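PDB 2YV7: Cg10997-pa from Drosophila melanogaster, which belongs to the chloride intracellular channel family and might insert into membranes to form chloride channels whose activity depends on pH. Local coordinates for residues F42-F47 and Q219-D224; L182-V187 and Q225-H230. All coordinates share one frame; numbering follows the deposited sequence.

Contact 1: residues F42-F47 and Q219-D224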
loop_
_atom_site.group_PDB
_atom_site.type_symbol
_atom_site.label_atom_id
_atom_site.label_comp_id
_atom_site.label_asym_id
_atom_site.label_seq_id
_atom_site.Cartn_x
_atom_site.Cartn_y
_atom_site.Cartn_z
ATOM N N PHE A 42 2.845 3.569 -3.925
ATOM C CA PHE A 42 2.906 2.752 -5.171
ATOM C C PHE A 42 3.742 1.514 -4.990
ATOM O O PHE A 42 3.309 0.428 -5.335
ATOM C CB PHE A 42 3.397 3.581 -6.336
ATOM C CG PHE A 42 2.430 4.611 -6.722
ATOM C CD1 PHE A 42 1.333 4.289 -7.528
ATOM C CD2 PHE A 42 2.544 5.896 -6.164
ATOM C CE1 PHE A 42 0.374 5.238 -7.843
ATOM C CE2 PHE A 42 1.587 6.860 -6.446
ATOM C CZ PHE A 42 0.520 6.556 -7.288
ATOM N N CYS A 43 4.923 1.654 -4.387
ATOM C CA CYS A 43 5.720 0.464 -4.068
ATOM C C CYS A 43 4.893 -0.488 -3.229
ATOM O O CYS A 43 4.832 -1.672 -3.550
ATOM C CB CYS A 43 6.997 0.875 -3.308
ATOM S SG CYS A 43 8.130 1.862 -4.331
ATOM N N GLN A 44 4.185 -0.022 -2.171
ATOM C CA GLN A 44 3.522 -0.989 -1.338
ATOM C C GLN A 44 2.361 -1.685 -2.088
ATOM O O GLN A 44 2.131 -2.898 -1.952
ATOM C CB GLN A 44 3.072 -0.349 0.022
ATOM C CG GLN A 44 2.663 -1.510 0.954
ATOM C CD GLN A 44 2.061 -1.145 2.311
ATOM O OE1 GLN A 44 2.043 0.007 2.701
ATOM N NE2 GLN A 44 1.587 -2.179 3.046
ATOM N N GLU A 45 1.636 -0.900 -2.875
ATOM C CA GLU A 45 0.481 -1.412 -3.614
ATOM C C GLU A 45 0.949 -2.566 -4.565
ATOM O O GLU A 45 0.356 -3.631 -4.585
ATOM C CB GLU A 45 -0.188 -0.308 -4.437
ATOM C CG GLU A 45 -1.347 -0.935 -5.202
ATOM C CD GLU A 45 -2.195 0.040 -6.014
ATOM O OE1 GLU A 45 -2.030 1.233 -5.869
ATOM O OE2 GLU A 45 -3.050 -0.404 -6.830
ATOM N N TYR A 46 1.984 -2.307 -5.323
ATOM C CA TYR A 46 2.465 -3.299 -6.327
ATOM C C TYR A 46 3.213 -4.457 -5.647
ATOM O O TYR A 46 3.106 -5.599 -6.091
ATOM C CB TYR A 46 3.249 -2.646 -7.485
ATOM C CG TYR A 46 2.489 -1.522 -8.162
ATOM C CD1 TYR A 46 1.084 -1.548 -8.211
ATOM C CD2 TYR A 46 3.142 -0.372 -8.636
ATOM C CE1 TYR A 46 0.346 -0.493 -8.760
ATOM C CE2 TYR A 46 2.411 0.667 -9.204
ATOM C CZ TYR A 46 1.021 0.597 -9.253
ATOM O OH TYR A 46 0.298 1.670 -9.784
ATOM N N PHE A 47 3.914 -4.191 -4.542
ATOM C CA PHE A 47 4.484 -5.255 -3.710
ATOM C C PHE A 47 3.340 -6.179 -3.293
ATOM O O PHE A 47 3.406 -7.380 -3.399
ATOM C CB PHE A 47 5.171 -4.559 -2.506
ATOM C CG PHE A 47 6.064 -5.437 -1.632
ATOM C CD1 PHE A 47 5.826 -6.819 -1.436
ATOM C CD2 PHE A 47 7.101 -4.840 -0.928
ATOM C CE1 PHE A 47 6.655 -7.590 -0.570
ATOM C CE2 PHE A 47 7.957 -5.620 -0.069
ATOM C CZ PHE A 47 7.706 -6.987 0.113
ATOM N N GLN A 219 4.223 -8.251 5.154
ATOM C CA GLN A 219 5.488 -8.327 4.455
ATOM C C GLN A 219 5.885 -7.017 3.712
ATOM O O GLN A 219 7.073 -6.729 3.524
ATOM C CB GLN A 219 5.471 -9.512 3.479
ATOM C CG GLN A 219 5.392 -10.845 4.168
ATOM C CD GLN A 219 6.612 -11.070 5.041
ATOM O OE1 GLN A 219 7.748 -11.073 4.552
ATOM N NE2 GLN A 219 6.393 -11.186 6.344
ATOM N N SER A 220 4.890 -6.212 3.289
ATOM C CA SER A 220 5.179 -5.084 2.485
ATOM C C SER A 220 5.080 -3.766 3.275
ATOM O O SER A 220 5.408 -2.699 2.791
ATOM C CB SER A 220 4.182 -5.055 1.309
ATOM O OG SER A 220 2.909 -4.669 1.825
ATOM N N CYS A 221 4.629 -3.872 4.509
ATOM C CA CYS A 221 4.273 -2.636 5.268
ATOM C C CYS A 221 5.503 -1.963 5.761
ATOM O O CYS A 221 6.297 -2.598 6.436
ATOM C CB CYS A 221 3.357 -2.986 6.415
ATOM S SG CYS A 221 2.764 -1.458 7.238
ATOM N N PRO A 222 5.683 -0.671 5.466
ATOM C CA PRO A 222 6.872 -0.075 6.085
ATOM C C PRO A 222 6.696 0.158 7.592
ATOM O O PRO A 222 5.558 0.284 8.072
ATOM C CB PRO A 222 6.963 1.297 5.431
ATOM C CG PRO A 222 5.559 1.640 4.899
ATOM C CD PRO A 222 4.841 0.304 4.737
ATOM N N ALA A 223 7.811 0.238 8.321
ATOM C CA ALA A 223 7.743 0.710 9.725
ATOM C C ALA A 223 7.156 2.134 9.914
ATOM O O ALA A 223 7.348 3.052 9.099
ATOM C CB ALA A 223 9.184 0.646 10.327
ATOM N N ASP A 224 6.555 2.356 11.080
ATOM C CA ASP A 224 6.011 3.660 11.438
ATOM C C ASP A 224 7.002 4.759 11.226
ATOM O O ASP A 224 6.670 5.803 10.748
ATOM C CB ASP A 224 5.615 3.689 12.917
ATOM C CG ASP A 224 4.361 2.847 13.213
ATOM O OD1 ASP A 224 3.895 2.003 12.374
ATOM O OD2 ASP A 224 3.805 3.081 14.298
#
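The interface between the thioredoxin-like N-terminal domain and the helical C-terminal domain of this GST-fold protein is bridged here by Gln44 and Phe47 of helix 41-55, which meet Ser220 and the loop residues that follow it. The backbones come nearest at Gln44 and Ser220, whose CA atoms are 5.8 Å apart. Gln44 has CG anti to its backbone N (chi1 -168°) and runs extended from there, which carries its amide across the interface. The amide NE2 of Gln44 donates a hydrogen bond to Ser220 OG over 3.1 Å; an N-H...O angle of 145° and an acceptor 18° out of the amide plane make it a bent bond. Ser220 OG is also hydrogen-bonded to the carbonyl oxygens of Ala216 and Phe217, so the hydroxyl is tied back to the chain just before it as well as to Gln44. On the other branch of the amide, Gln44 OE1 lies 3.5 Å from Pro222 CD, and the two side chains cross at about a right angle. About one helical turn after Gln44, the Phe47 ring takes Ser220 CB over one face, in a CH-pi contact 3.6 Å from the ring centroid. Phe47 CZ also comes within 3.5 Å of the carbonyl oxygen of Gln219, which approaches the ring obliquely. Leu25 and Ile27 of strand 22-28 also touch Phe47, while Pro180 of helix 173-193 packs on Gln44. Helix 41-55 is thus fixed between the N-domain sheet and the C-terminal helices, the interdomain packing characteristic of the soluble GST-like form of CLIC proteins.

Contact 2: residues L182-V187 and Q225-H230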
loop_
_atom_site.group_PDB
_atom_site.type_symbol
_atom_site.label_atom_id
_atom_site.label_comp_id
_atom_site.label_asym_id
_atom_site.label_seq_id
_atom_site.Cartn_x
_atom_site.Cartn_y
_atom_site.Cartn_z
ATOM N N LEU A 182 -4.697 3.444 4.317
ATOM C CA LEU A 182 -5.219 3.376 5.684
ATOM C C LEU A 182 -4.084 3.374 6.707
ATOM O O LEU A 182 -4.113 4.100 7.738
ATOM C CB LEU A 182 -6.091 2.114 5.838
ATOM C CG LEU A 182 -7.415 2.138 5.063
ATOM C CD1 LEU A 182 -8.126 0.889 5.411
ATOM C CD2 LEU A 182 -8.301 3.334 5.665
ATOM N N GLN A 183 -3.032 2.671 6.379
ATOM C CA GLN A 183 -1.870 2.670 7.273
ATOM C C GLN A 183 -1.170 4.052 7.359
ATOM O O GLN A 183 -0.879 4.479 8.497
ATOM C CB GLN A 183 -0.883 1.560 6.815
ATOM C CG GLN A 183 0.256 1.386 7.870
ATOM C CD GLN A 183 -0.216 0.679 9.158
ATOM O OE1 GLN A 183 -1.377 0.344 9.295
ATOM N NE2 GLN A 183 0.730 0.418 10.111
ATOM N N HIS A 184 -0.994 4.814 6.260
ATOM C CA HIS A 184 -0.406 6.154 6.360
ATOM C C HIS A 184 -1.365 7.067 7.126
ATOM O O HIS A 184 -0.960 7.877 7.910
ATOM C CB HIS A 184 -0.197 6.719 4.954
ATOM C CG HIS A 184 1.033 6.214 4.258
ATOM N ND1 HIS A 184 1.342 4.863 4.154
ATOM C CD2 HIS A 184 1.958 6.868 3.518
ATOM C CE1 HIS A 184 2.487 4.733 3.480
ATOM N NE2 HIS A 184 2.828 5.919 3.024
ATOM N N ILE A 185 -2.671 6.915 6.880
ATOM C CA ILE A 185 -3.688 7.686 7.644
ATOM C C ILE A 185 -3.531 7.454 9.141
ATOM O O ILE A 185 -3.425 8.457 9.856
ATOM C CB ILE A 185 -5.111 7.351 7.183
ATOM C CG1 ILE A 185 -5.378 7.972 5.791
ATOM C CG2 ILE A 185 -6.156 7.965 8.134
ATOM C CD1 ILE A 185 -6.718 7.397 5.166
ATOM N N ARG A 186 -3.462 6.207 9.577
ATOM C CA ARG A 186 -3.319 5.881 10.995
ATOM C C ARG A 186 -2.020 6.454 11.508
ATOM O O ARG A 186 -2.011 7.202 12.496
ATOM C CB ARG A 186 -3.333 4.373 11.261
ATOM C CG ARG A 186 -4.654 3.686 11.023
ATOM C CD ARG A 186 -4.655 2.335 11.696
ATOM N NE ARG A 186 -4.598 2.436 13.173
ATOM C CZ ARG A 186 -4.482 1.372 13.969
ATOM N NH1 ARG A 186 -4.342 0.109 13.490
ATOM N NH2 ARG A 186 -4.487 1.588 15.274
ATOM N N VAL A 187 -0.908 6.120 10.854
ATOM C CA VAL A 187 0.416 6.469 11.443
ATOM C C VAL A 187 0.731 7.958 11.367
ATOM O O VAL A 187 1.079 8.589 12.383
ATOM C CB VAL A 187 1.519 5.583 10.774
ATOM C CG1 VAL A 187 2.894 6.017 11.214
ATOM C CG2 VAL A 187 1.249 4.074 11.111
ATOM N N GLN A 225 8.241 4.546 11.707
ATOM C CA GLN A 225 9.265 5.572 11.627
ATOM C C GLN A 225 9.545 6.027 10.223
ATOM O O GLN A 225 9.865 7.183 9.986
ATOM C CB GLN A 225 10.568 5.019 12.282
ATOM C CG GLN A 225 10.460 4.751 13.813
ATOM C CD GLN A 225 9.640 3.538 14.236
ATOM O OE1 GLN A 225 9.522 2.538 13.517
ATOM N NE2 GLN A 225 9.143 3.572 15.483
ATOM N N ASP A 226 9.452 5.110 9.269
ATOM C CA ASP A 226 9.663 5.392 7.881
ATOM C C ASP A 226 8.475 6.131 7.271
ATOM O O ASP A 226 8.668 7.006 6.473
ATOM C CB ASP A 226 9.981 4.058 7.161
ATOM C CG ASP A 226 11.319 3.444 7.653
ATOM O OD1 ASP A 226 12.290 4.219 7.655
ATOM O OD2 ASP A 226 11.353 2.270 8.083
ATOM N N ILE A 227 7.247 5.746 7.623
ATOM C CA ILE A 227 6.071 6.527 7.179
ATOM C C ILE A 227 6.192 7.966 7.696
ATOM O O ILE A 227 6.116 8.956 6.948
ATOM C CB ILE A 227 4.730 5.842 7.667
ATOM C CG1 ILE A 227 4.490 4.532 6.920
ATOM C CG2 ILE A 227 3.539 6.827 7.399
ATOM C CD1 ILE A 227 3.462 3.557 7.549
ATOM N N ILE A 228 6.444 8.108 9.003
ATOM C CA ILE A 228 6.638 9.446 9.582
ATOM C C ILE A 228 7.768 10.275 8.939
ATOM O O ILE A 228 7.567 11.436 8.578
ATOM C CB ILE A 228 6.928 9.292 11.108
ATOM C CG1 ILE A 228 5.689 8.672 11.751
ATOM C CG2 ILE A 228 7.329 10.621 11.748
ATOM C CD1 ILE A 228 5.942 8.386 13.266
ATOM N N ASN A 229 8.946 9.671 8.797
ATOM C CA ASN A 229 10.082 10.360 8.193
ATOM C C ASN A 229 9.731 10.819 6.765
ATOM O O ASN A 229 10.055 11.947 6.364
ATOM C CB ASN A 229 11.325 9.455 8.212
ATOM C CG ASN A 229 12.588 10.190 7.758
ATOM O OD1 ASN A 229 13.248 9.808 6.793
ATOM N ND2 ASN A 229 12.893 11.273 8.432
ATOM N N HIS A 230 9.030 9.941 6.029
ATOM C CA HIS A 230 8.544 10.240 4.683
ATOM C C HIS A 230 7.829 11.573 4.648
ATOM O O HIS A 230 8.202 12.454 3.858
ATOM C CB HIS A 230 7.667 9.070 4.231
ATOM C CG HIS A 230 7.062 9.210 2.869
ATOM N ND1 HIS A 230 7.643 8.669 1.735
ATOM C CD2 HIS A 230 5.877 9.735 2.473
ATOM C CE1 HIS A 230 6.855 8.889 0.694
ATOM N NE2 HIS A 230 5.774 9.530 1.116
#
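Ile227 projects from helix 224-235 toward helix 173-193 and meets Gln183, His184 and Val187, with its CG2 branch shared between His184 and Val187. Ile227 CG2 lies over one face of the His184 imidazole, 4.2 Å from the ring centroid and 14° off the normal, a CH-pi contact. Ile227 CG1 approaches His184 CE1 to 4.0 Å over the same ring. A chi1 of -70° sets Ile227 CG1 anti to the carbonyl carbon, and the extended chi2 carries Ile227 CD1 on to Gln183 CG at 3.9 Å, whereas Ile227 CG2 also packs against Val187 CG1 at 4.0 Å. Val187 CG1 touches Ile228 CG1 as well, at 3.9 Å, and the two side chains cross at about a right angle. An alanine in place of Ile227 would probably open a gap between the two helices beside Gln183 and Val187 and leave the His184 face without this aliphatic cover. No hydrogen bond joins the two segments; the polar ends are held from outside. His184 NE2 is hydrogen-bonded to the carbonyl oxygen of Ala39, which helps fix the turn of the ring, and the Gln183 amide pairs through OE1 with Tyr212 OH and through NE2 with the carbonyl oxygen of Thr251. The local axes pass 9.9 Å apart at a crossing angle of -79°, a nearly perpendicular helix-helix packing within the all-helical C-terminal domain of the GST fold.

Overall arrangement
From the N terminus, the chain enters helix 41-55 after the first strand, and contact 1 closes a loop of 171 intervening residues when residues 219-224 return to that helix. Inside that loop lies helix 173-193, whose residues 182-187 start contact 2; it closes after 37 intervening residues, when 225-230, directly following residue 224, packs back on them. The two closures therefore cross instead of nesting. Contact 1 ties the thioredoxin-like domain to the helical domain, whereas contact 2 joins two helices of the latter. Their centres are 11 Å apart and their side chains meet: Pro222 CG packs on Ile227 CG1 at 3.7 Å, and Cys221 SG on Gln183 CG at 3.8 Å.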